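Local coordinates for Sts-2 protein (Mus musculus, PDB 3D4I) that probably counteracts CBL-mediated down-regulation of receptor tyrosine kinases, and whose 2H-phosphatase domain, the part crystallised here, has acid-dependent phosphatase activity, at residues C33-A36 with D37-Y41; F126-M129 with K130-A133; E240-R243 with E244-K247; F266-R269 with N270-S273. All coordinates share one frame; numbering follows the deposited sequence.

Contact 1 of 4, residues C33-A36 with D37-Y41; sequences CTTA and DGKYY
Thr-35 and Asp-37 meet at the bend of a small hairpin-like loop, a type I beta turn from Thr-35 to Gly-38 with Gly-38, at positive phi, forming a G1-type bulge. Two backbone bonds close the turn: Gly-38 N to Thr-35 O (2.8 Å) and Thr-35 N to Lys-39 O (2.8 Å). The tight part gathers around the Thr-35 side chain. Its chi1 of 68° puts OG1 between the backbone N and the carbonyl carbon, where it takes the Lys-39 N-H (3.1 Å). The methyl CG2, anti to the carbonyl carbon, touches Tyr-41 CD1 at 3.4 Å. Further back, Tyr-41 N bonds to Cys-33 O (3.0 Å), and Cys-33 SG lies at the edge of the Tyr-40 ring, a sulfur-aromatic contact with Phe-47 packed beside both residues. Tyr-40 OH is hydrogen-bonded to Pro-48 O, tying this end of the loop to the following chain. Toward solvent the contact loosens: Ala-36 and the Lys-39 amine lead outward, and Asp-37 is exposed as well. Even so, the Asp-37 carboxylate is held, for Thr-35 OG1 donates to Asp-37 OD1 over 2.8 Å, arriving 73° out of the carboxylate plane.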
# COMPACT_ATOMS: atom_id res chain seq x y z
N CYS A 33 5.50 18.34 8.29
CA CYS A 33 4.83 17.54 9.32
C CYS A 33 5.20 17.96 10.74
O CYS A 33 4.99 17.20 11.67
CB CYS A 33 5.10 16.03 9.09
SG CYS A 33 6.80 15.46 9.35
N THR A 34 5.72 19.19 10.87
CA THR A 34 6.12 19.78 12.16
C THR A 34 5.20 20.97 12.44
O THR A 34 5.11 21.89 11.63
CB THR A 34 7.61 20.26 12.11
OG1 THR A 34 8.46 19.16 11.80
CG2 THR A 34 8.07 20.86 13.45
N THR A 35 4.51 20.94 13.58
CA THR A 35 3.59 22.02 13.92
C THR A 35 4.37 23.26 14.35
O THR A 35 5.56 23.17 14.62
CB THR A 35 2.62 21.63 15.06
OG1 THR A 35 3.36 21.49 16.28
CG2 THR A 35 1.91 20.33 14.76
N ALA A 36 3.68 24.39 14.47
CA ALA A 36 4.33 25.63 14.94
C ALA A 36 5.04 25.45 16.30
O ALA A 36 6.05 26.11 16.58
CB ALA A 36 3.33 26.80 14.98
N ASP A 37 4.51 24.54 17.12
CA ASP A 37 5.11 24.22 18.42
C ASP A 37 6.08 23.02 18.42
O ASP A 37 6.47 22.52 19.48
CB ASP A 37 4.02 24.05 19.50
CG ASP A 37 2.91 23.09 19.07
OD1 ASP A 37 2.26 23.34 18.02
OD2 ASP A 37 2.67 22.10 19.81
N GLY A 38 6.45 22.56 17.22
CA GLY A 38 7.52 21.56 17.08
C GLY A 38 7.11 20.11 17.21
O GLY A 38 7.95 19.22 17.35
N LYS A 39 5.81 19.85 17.16
CA LYS A 39 5.31 18.49 17.33
C LYS A 39 5.02 17.84 15.98
O LYS A 39 4.73 18.54 15.00
CB LYS A 39 4.04 18.50 18.18
CG LYS A 39 4.23 19.03 19.61
CD LYS A 39 4.78 17.97 20.59
CE LYS A 39 3.77 16.84 20.89
NZ LYS A 39 4.10 16.08 22.16
N TYR A 40 5.09 16.52 15.94
CA TYR A 40 4.76 15.76 14.73
C TYR A 40 3.24 15.73 14.49
O TYR A 40 2.47 15.50 15.41
CB TYR A 40 5.31 14.34 14.79
CG TYR A 40 4.96 13.46 13.59
CD1 TYR A 40 5.62 13.62 12.37
CD2 TYR A 40 3.98 12.46 13.68
CE1 TYR A 40 5.30 12.84 11.28
CE2 TYR A 40 3.65 11.66 12.57
CZ TYR A 40 4.33 11.87 11.39
OH TYR A 40 4.05 11.09 10.29
N TYR A 41 2.82 15.94 13.25
CA TYR A 41 1.44 15.66 12.86
C TYR A 41 1.42 15.15 11.42
O TYR A 41 2.46 15.22 10.74
CB TYR A 41 0.57 16.91 13.06
CG TYR A 41 0.61 17.91 11.93
CD1 TYR A 41 1.73 18.73 11.72
CD2 TYR A 41 -0.48 18.06 11.08
CE1 TYR A 41 1.75 19.67 10.68
CE2 TYR A 41 -0.48 18.98 10.05
CZ TYR A 41 0.64 19.76 9.84
OH TYR A 41 0.58 20.67 8.82

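Contact 2 of 4, residues F126-M129 with K130-A133; sequences FEWM and KWEA
Trp-128 carries Lys-130 on one face of its indole and meets Trp-131 at its edge; its ring also stacks with Tyr-175. Lys-130 CB sits almost squarely above the five-membered ring of Trp-128, a CH-pi contact 3.4 Å from the centroid, and the lysine chain then runs alongside the indole in the same direction until its CE reaches Trp-128 CZ2. The two tryptophans form a T-shaped pair with planes at 65°: the CE3 edge of Trp-128 points into the face of Trp-131, with Trp-128 CE3 3.4 Å from Trp-131 CZ2. At the edge of Trp-131 lies Glu-127 OE1, 3.4 Å from Trp-131 CE3. That oxygen also accepts the backbone N-H of Trp-128 on its anti lone pair (3.1 Å), and has a further hydrogen bond with Ser-204 OG. Glu-127 CB covers a face of the Phe-126 ring, while Glu-132 approaches the same ring obliquely, its CD 3.7 Å from Phe-126 CZ. A turn at chi2 (-84°) bends Glu-132 across Glu-127, and its OE2 goes to a salt bridge with Arg-99. The backbone makes a tight 3-10 turn: Trp-131 N bonds to Trp-128 O (2.9 Å) and Glu-132 N to Met-129 O (3.1 Å). Glu-170 secures both the Trp-128 indole N-H and Met-129 N, and the Phe-126 ring meets His-202. With Arg-99 and His-202 so near, this turn in the loop between strand 119-121 and helix 143-148 probably lines the active-site pocket, as in other members of the histidine phosphatase superfamily.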
# COMPACT_ATOMS: atom_id res chain seq x y z
N PHE A 126 24.95 -0.57 5.28
CA PHE A 126 24.39 0.76 5.08
C PHE A 126 24.65 1.23 3.64
O PHE A 126 25.48 0.66 2.92
CB PHE A 126 24.97 1.75 6.09
CG PHE A 126 24.36 3.12 6.03
CD1 PHE A 126 23.02 3.32 6.36
CD2 PHE A 126 25.13 4.22 5.67
CE1 PHE A 126 22.45 4.59 6.30
CE2 PHE A 126 24.58 5.49 5.62
CZ PHE A 126 23.23 5.68 5.96
N GLU A 127 23.93 2.27 3.22
CA GLU A 127 24.13 2.88 1.91
C GLU A 127 25.56 3.37 1.72
O GLU A 127 26.25 3.69 2.70
CB GLU A 127 23.12 4.06 1.77
CG GLU A 127 23.13 4.81 0.44
CD GLU A 127 22.69 3.93 -0.71
OE1 GLU A 127 23.54 3.23 -1.26
OE2 GLU A 127 21.47 3.93 -1.04
N TRP A 128 26.04 3.41 0.48
CA TRP A 128 27.30 4.07 0.15
C TRP A 128 27.27 5.51 0.66
O TRP A 128 26.33 6.24 0.34
CB TRP A 128 27.51 4.05 -1.37
CG TRP A 128 28.84 4.64 -1.89
CD1 TRP A 128 29.98 4.87 -1.19
CD2 TRP A 128 29.13 4.98 -3.25
NE1 TRP A 128 30.96 5.37 -2.02
CE2 TRP A 128 30.47 5.43 -3.30
CE3 TRP A 128 28.38 4.95 -4.44
CZ2 TRP A 128 31.07 5.89 -4.48
CZ3 TRP A 128 29.00 5.40 -5.63
CH2 TRP A 128 30.32 5.85 -5.64
N MET A 129 28.29 5.92 1.43
CA MET A 129 28.29 7.23 2.11
C MET A 129 28.27 8.41 1.16
O MET A 129 27.82 9.49 1.52
CB MET A 129 29.50 7.36 3.07
CG MET A 129 29.49 6.35 4.22
SD MET A 129 28.17 6.71 5.41
CE MET A 129 28.85 8.24 6.12
N LYS A 130 28.77 8.18 -0.05
CA LYS A 130 28.68 9.12 -1.16
C LYS A 130 27.26 9.65 -1.36
O LYS A 130 27.08 10.79 -1.77
CB LYS A 130 29.12 8.40 -2.45
CG LYS A 130 29.04 9.22 -3.74
CD LYS A 130 30.17 10.21 -3.84
CE LYS A 130 31.49 9.54 -4.20
NZ LYS A 130 32.60 10.54 -4.25
N TRP A 131 26.26 8.81 -1.07
CA TRP A 131 24.86 9.16 -1.32
C TRP A 131 24.08 9.52 -0.07
O TRP A 131 22.86 9.63 -0.11
CB TRP A 131 24.15 8.03 -2.08
CG TRP A 131 24.76 7.79 -3.41
CD1 TRP A 131 25.41 8.72 -4.19
CD2 TRP A 131 24.79 6.56 -4.14
NE1 TRP A 131 25.83 8.13 -5.36
CE2 TRP A 131 25.46 6.81 -5.35
CE3 TRP A 131 24.29 5.27 -3.88
CZ2 TRP A 131 25.66 5.82 -6.31
CZ3 TRP A 131 24.49 4.27 -4.85
CH2 TRP A 131 25.17 4.56 -6.05
N GLU A 132 24.80 9.73 1.04
CA GLU A 132 24.19 10.12 2.31
C GLU A 132 24.89 11.35 2.89
O GLU A 132 26.02 11.67 2.51
CB GLU A 132 24.24 8.96 3.31
CG GLU A 132 23.46 7.71 2.88
CD GLU A 132 21.98 7.77 3.20
OE1 GLU A 132 21.55 8.59 4.03
OE2 GLU A 132 21.23 6.97 2.62
N ALA A 133 24.20 12.06 3.78
CA ALA A 133 24.82 13.21 4.48
C ALA A 133 25.98 12.74 5.34
O ALA A 133 25.92 11.67 5.94
CB ALA A 133 23.78 13.93 5.34

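Contact 3 of 4, residues E240-R243 with E244-K247; sequences EENR and EDGK
Asn-242 reaches forward across the bend to Glu-244 and Asp-245, and its side chain can be traced atom by atom. CG stands anti to the backbone N (chi1 -177°), which sends the amide out over the start of the turn. CB is already close to Asp-245, 3.2 Å from OD1, and CG lies only slightly farther from that oxygen. At the end the amide divides its two atoms: OD1 accepts the N-H of Glu-244 at 2.8 Å, in the carbonyl plane though with the N-H bent to 130°, and it brushes Glu-244 CB as well. Asn-242 ND2 stays farther off, 4.0 Å from Asp-245 OD1.

The backbone of Asn-242 takes part too. Its N donates to Lys-247 O (2.8 Å) and its O receives Gly-246 N (2.7 Å), with a weak third bond from Asp-245 N. The same Asp-245 OD1 takes the N-H of Lys-247 at 3.0 Å, from above the carboxylate plane, an Asx turn that steadies the return limb, and Gly-246 supplies the positive phi needed there. The Arg-243 chain is bent at chi2 and chi3, so the guanidinium doubles back on Glu-241, Arg-243 NH2 lying 2.6 Å from Glu-241 OE1 in a salt bridge. Glu-240 pairs by backbone bonds with Asp-249, and Glu-241 with Arg-10. The whole is a surface beta-hairpin loop, joining strand 236-241 to the antiparallel strand 248-251, outermost in the phosphatase sheet within this chain.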
# COMPACT_ATOMS: atom_id res chain seq x y z
N GLU A 240 21.29 -18.71 -3.63
CA GLU A 240 21.33 -19.96 -2.87
C GLU A 240 22.70 -20.64 -2.94
O GLU A 240 23.36 -20.58 -3.98
CB GLU A 240 20.29 -20.95 -3.36
CG GLU A 240 18.87 -20.58 -3.00
CD GLU A 240 17.90 -21.66 -3.38
OE1 GLU A 240 18.12 -22.32 -4.41
OE2 GLU A 240 16.90 -21.86 -2.65
N GLU A 241 23.08 -21.27 -1.84
CA GLU A 241 24.37 -21.97 -1.73
C GLU A 241 24.24 -23.46 -2.02
O GLU A 241 23.38 -24.14 -1.45
CB GLU A 241 24.94 -21.77 -0.32
CG GLU A 241 26.38 -22.28 -0.13
CD GLU A 241 26.72 -22.44 1.34
OE1 GLU A 241 25.88 -23.00 2.07
OE2 GLU A 241 27.82 -22.03 1.76
N ASN A 242 25.09 -23.96 -2.92
CA ASN A 242 25.31 -25.40 -3.04
C ASN A 242 26.25 -25.84 -1.91
O ASN A 242 27.40 -25.41 -1.86
CB ASN A 242 25.93 -25.71 -4.43
CG ASN A 242 26.13 -27.20 -4.67
OD1 ASN A 242 26.47 -27.96 -3.76
ND2 ASN A 242 25.95 -27.63 -5.92
N ARG A 243 25.76 -26.68 -1.01
CA ARG A 243 26.52 -27.13 0.18
C ARG A 243 27.71 -28.04 -0.17
O ARG A 243 28.68 -28.14 0.60
CB ARG A 243 25.59 -27.77 1.22
CG ARG A 243 26.24 -28.65 2.33
CD ARG A 243 26.96 -27.87 3.46
NE ARG A 243 26.23 -26.68 3.90
CZ ARG A 243 26.67 -25.43 3.77
NH1 ARG A 243 27.86 -25.17 3.24
NH2 ARG A 243 25.91 -24.42 4.21
N GLU A 244 27.62 -28.70 -1.33
CA GLU A 244 28.72 -29.54 -1.85
C GLU A 244 29.98 -28.76 -2.14
O GLU A 244 31.08 -29.20 -1.79
CB GLU A 244 28.32 -30.21 -3.16
CG GLU A 244 27.46 -31.44 -3.04
CD GLU A 244 27.66 -32.35 -4.24
OE1 GLU A 244 27.95 -31.82 -5.34
OE2 GLU A 244 27.55 -33.58 -4.08
N ASP A 245 29.85 -27.61 -2.81
CA ASP A 245 31.03 -26.82 -3.19
C ASP A 245 31.13 -25.44 -2.55
O ASP A 245 32.15 -24.76 -2.69
CB ASP A 245 31.18 -26.72 -4.71
CG ASP A 245 29.96 -26.17 -5.40
OD1 ASP A 245 29.15 -25.49 -4.74
OD2 ASP A 245 29.82 -26.40 -6.62
N GLY A 246 30.07 -25.01 -1.86
CA GLY A 246 30.08 -23.70 -1.21
C GLY A 246 29.89 -22.55 -2.19
O GLY A 246 30.07 -21.40 -1.83
N LYS A 247 29.53 -22.87 -3.43
CA LYS A 247 29.26 -21.88 -4.46
C LYS A 247 27.84 -21.38 -4.31
O LYS A 247 26.96 -22.15 -3.94
CB LYS A 247 29.40 -22.51 -5.86
CG LYS A 247 29.56 -21.52 -6.98
CD LYS A 247 28.55 -21.77 -8.13
CE LYS A 247 28.69 -20.71 -9.25
NZ LYS A 247 28.82 -19.30 -8.74

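Contact 4 of 4, residues F266-R269 with N270-S273; sequences FNWR and NWIS
One helical turn, 268-271, is built from backbone bonds of the i to i+4 kind, Trp-271 N to Asn-267 O (2.7 Å) and Ile-272 N to Trp-268 O (2.9 Å). Asn-267 is the N-cap: its OD1 accepts from Asn-270 N at 3.2 Å, the N-H pointing almost perfectly straight (178°) yet reaching the oxygen from above the amide plane. The Asn-267 amide also covers Asn-270 CB. Three aromatic residues gather on both sides of the cap in sequence, Phe-266 before it, Trp-268 and Trp-271 after it. Phe-266 turns its edge to the face of Trp-271 in a T-shaped pair, planes at 64°, with Phe-266 CD1 3.5 Å from Trp-271 CE3. Trp-268 is nearly parallel to Trp-271 but slid aside, so that the two rings hardly overlap; Trp-268 CZ3 comes within 3.8 Å of Trp-271 CD1. Ile-272 lays its CG2 methyl over the six-membered ring of Trp-268, 3.5 Å from the centroid, a CH-pi contact. At the chain end the Ser-273 hydroxyl OG donates to Arg-269 O (2.9 Å). The segment packs against the second subunit of the dimer: Trp-271 NE1 bonds to Leu-227 O of that subunit, on its helix 221-229, while Trp-268 packs on Cys-237 in strand 236-241 and Arg-269 on Val-251 in strand 248-251 of that same neighbouring subunit.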
# COMPACT_ATOMS: atom_id res chain seq x y z
N PHE A 266 -4.96 15.41 -3.73
CA PHE A 266 -6.32 15.80 -4.16
C PHE A 266 -7.12 16.62 -3.14
O PHE A 266 -7.30 16.21 -1.99
CB PHE A 266 -7.12 14.54 -4.51
CG PHE A 266 -8.56 14.80 -4.85
CD1 PHE A 266 -8.91 15.37 -6.08
CD2 PHE A 266 -9.58 14.44 -3.97
CE1 PHE A 266 -10.25 15.58 -6.41
CE2 PHE A 266 -10.91 14.65 -4.29
CZ PHE A 266 -11.25 15.22 -5.51
N ASN A 267 -7.67 17.73 -3.61
CA ASN A 267 -8.55 18.56 -2.82
C ASN A 267 -9.68 19.01 -3.74
O ASN A 267 -9.46 19.85 -4.62
CB ASN A 267 -7.73 19.75 -2.26
CG ASN A 267 -8.59 20.81 -1.55
OD1 ASN A 267 -9.82 20.79 -1.61
ND2 ASN A 267 -7.92 21.76 -0.90
N TRP A 268 -10.86 18.43 -3.56
CA TRP A 268 -12.04 18.67 -4.42
C TRP A 268 -12.44 20.15 -4.52
O TRP A 268 -12.65 20.66 -5.62
CB TRP A 268 -13.24 17.86 -3.94
CG TRP A 268 -14.48 17.96 -4.83
CD1 TRP A 268 -15.73 18.40 -4.45
CD2 TRP A 268 -14.60 17.58 -6.21
NE1 TRP A 268 -16.60 18.32 -5.51
CE2 TRP A 268 -15.93 17.82 -6.60
CE3 TRP A 268 -13.70 17.07 -7.16
CZ2 TRP A 268 -16.39 17.57 -7.90
CZ3 TRP A 268 -14.16 16.82 -8.45
CH2 TRP A 268 -15.49 17.06 -8.80
N ARG A 269 -12.58 20.80 -3.37
CA ARG A 269 -12.93 22.22 -3.32
C ARG A 269 -11.93 23.05 -4.13
O ARG A 269 -12.33 23.89 -4.94
CB ARG A 269 -13.01 22.69 -1.87
CG ARG A 269 -14.16 22.09 -1.07
CD ARG A 269 -14.13 22.51 0.40
NE ARG A 269 -14.26 23.96 0.56
CZ ARG A 269 -13.26 24.80 0.83
NH1 ARG A 269 -12.01 24.34 0.98
NH2 ARG A 269 -13.50 26.10 0.96
N ASN A 270 -10.64 22.78 -3.94
CA ASN A 270 -9.54 23.36 -4.72
C ASN A 270 -9.61 22.99 -6.21
O ASN A 270 -9.43 23.85 -7.10
CB ASN A 270 -8.20 22.89 -4.12
CG ASN A 270 -7.06 23.84 -4.39
OD1 ASN A 270 -6.97 24.92 -3.79
ND2 ASN A 270 -6.15 23.44 -5.29
N TRP A 271 -9.87 21.71 -6.48
CA TRP A 271 -9.93 21.13 -7.83
C TRP A 271 -11.01 21.80 -8.69
O TRP A 271 -10.78 22.12 -9.86
CB TRP A 271 -10.23 19.63 -7.66
CG TRP A 271 -10.06 18.69 -8.83
CD1 TRP A 271 -10.98 18.41 -9.80
CD2 TRP A 271 -8.94 17.81 -9.08
NE1 TRP A 271 -10.50 17.46 -10.67
CE2 TRP A 271 -9.25 17.07 -10.25
CE3 TRP A 271 -7.70 17.59 -8.45
CZ2 TRP A 271 -8.36 16.13 -10.80
CZ3 TRP A 271 -6.82 16.65 -9.00
CH2 TRP A 271 -7.15 15.94 -10.16
N ILE A 272 -12.18 22.04 -8.10
CA ILE A 272 -13.30 22.64 -8.82
C ILE A 272 -13.24 24.17 -8.91
O ILE A 272 -14.15 24.80 -9.46
CB ILE A 272 -14.67 22.20 -8.24
CG1 ILE A 272 -14.84 22.70 -6.81
CG2 ILE A 272 -14.84 20.69 -8.36
CD1 ILE A 272 -16.27 22.61 -6.29
N SER A 273 -12.17 24.75 -8.36
CA SER A 273 -11.92 26.20 -8.43
C SER A 273 -10.97 26.58 -9.57
O SER A 273 -10.08 25.81 -9.94
CB SER A 273 -11.38 26.71 -7.09
OG SER A 273 -12.35 26.56 -6.06

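Along the chain the four contacts come strictly in series, each closing before the next opens. Contact 2 lies nearest the middle of the domain, its centre about 14 Å from that of the chain, in the loop that follows strand 119-121 and precedes helix 143-148. Contacts 1 and 3 are surface loops on opposite sides of the chain's centre, about 53 Å apart between centres; contact 3 joins the last two strands of the mixed sheet, whereas contact 1 follows helix 29-32. Contact 4 ends the chain far out, about 25 Å from contact 1 and about 59 Å from contact 3 between centres. No two touch: a compact phosphatase core thus carries peripheral loops and a C-terminal arm that engages the second subunit.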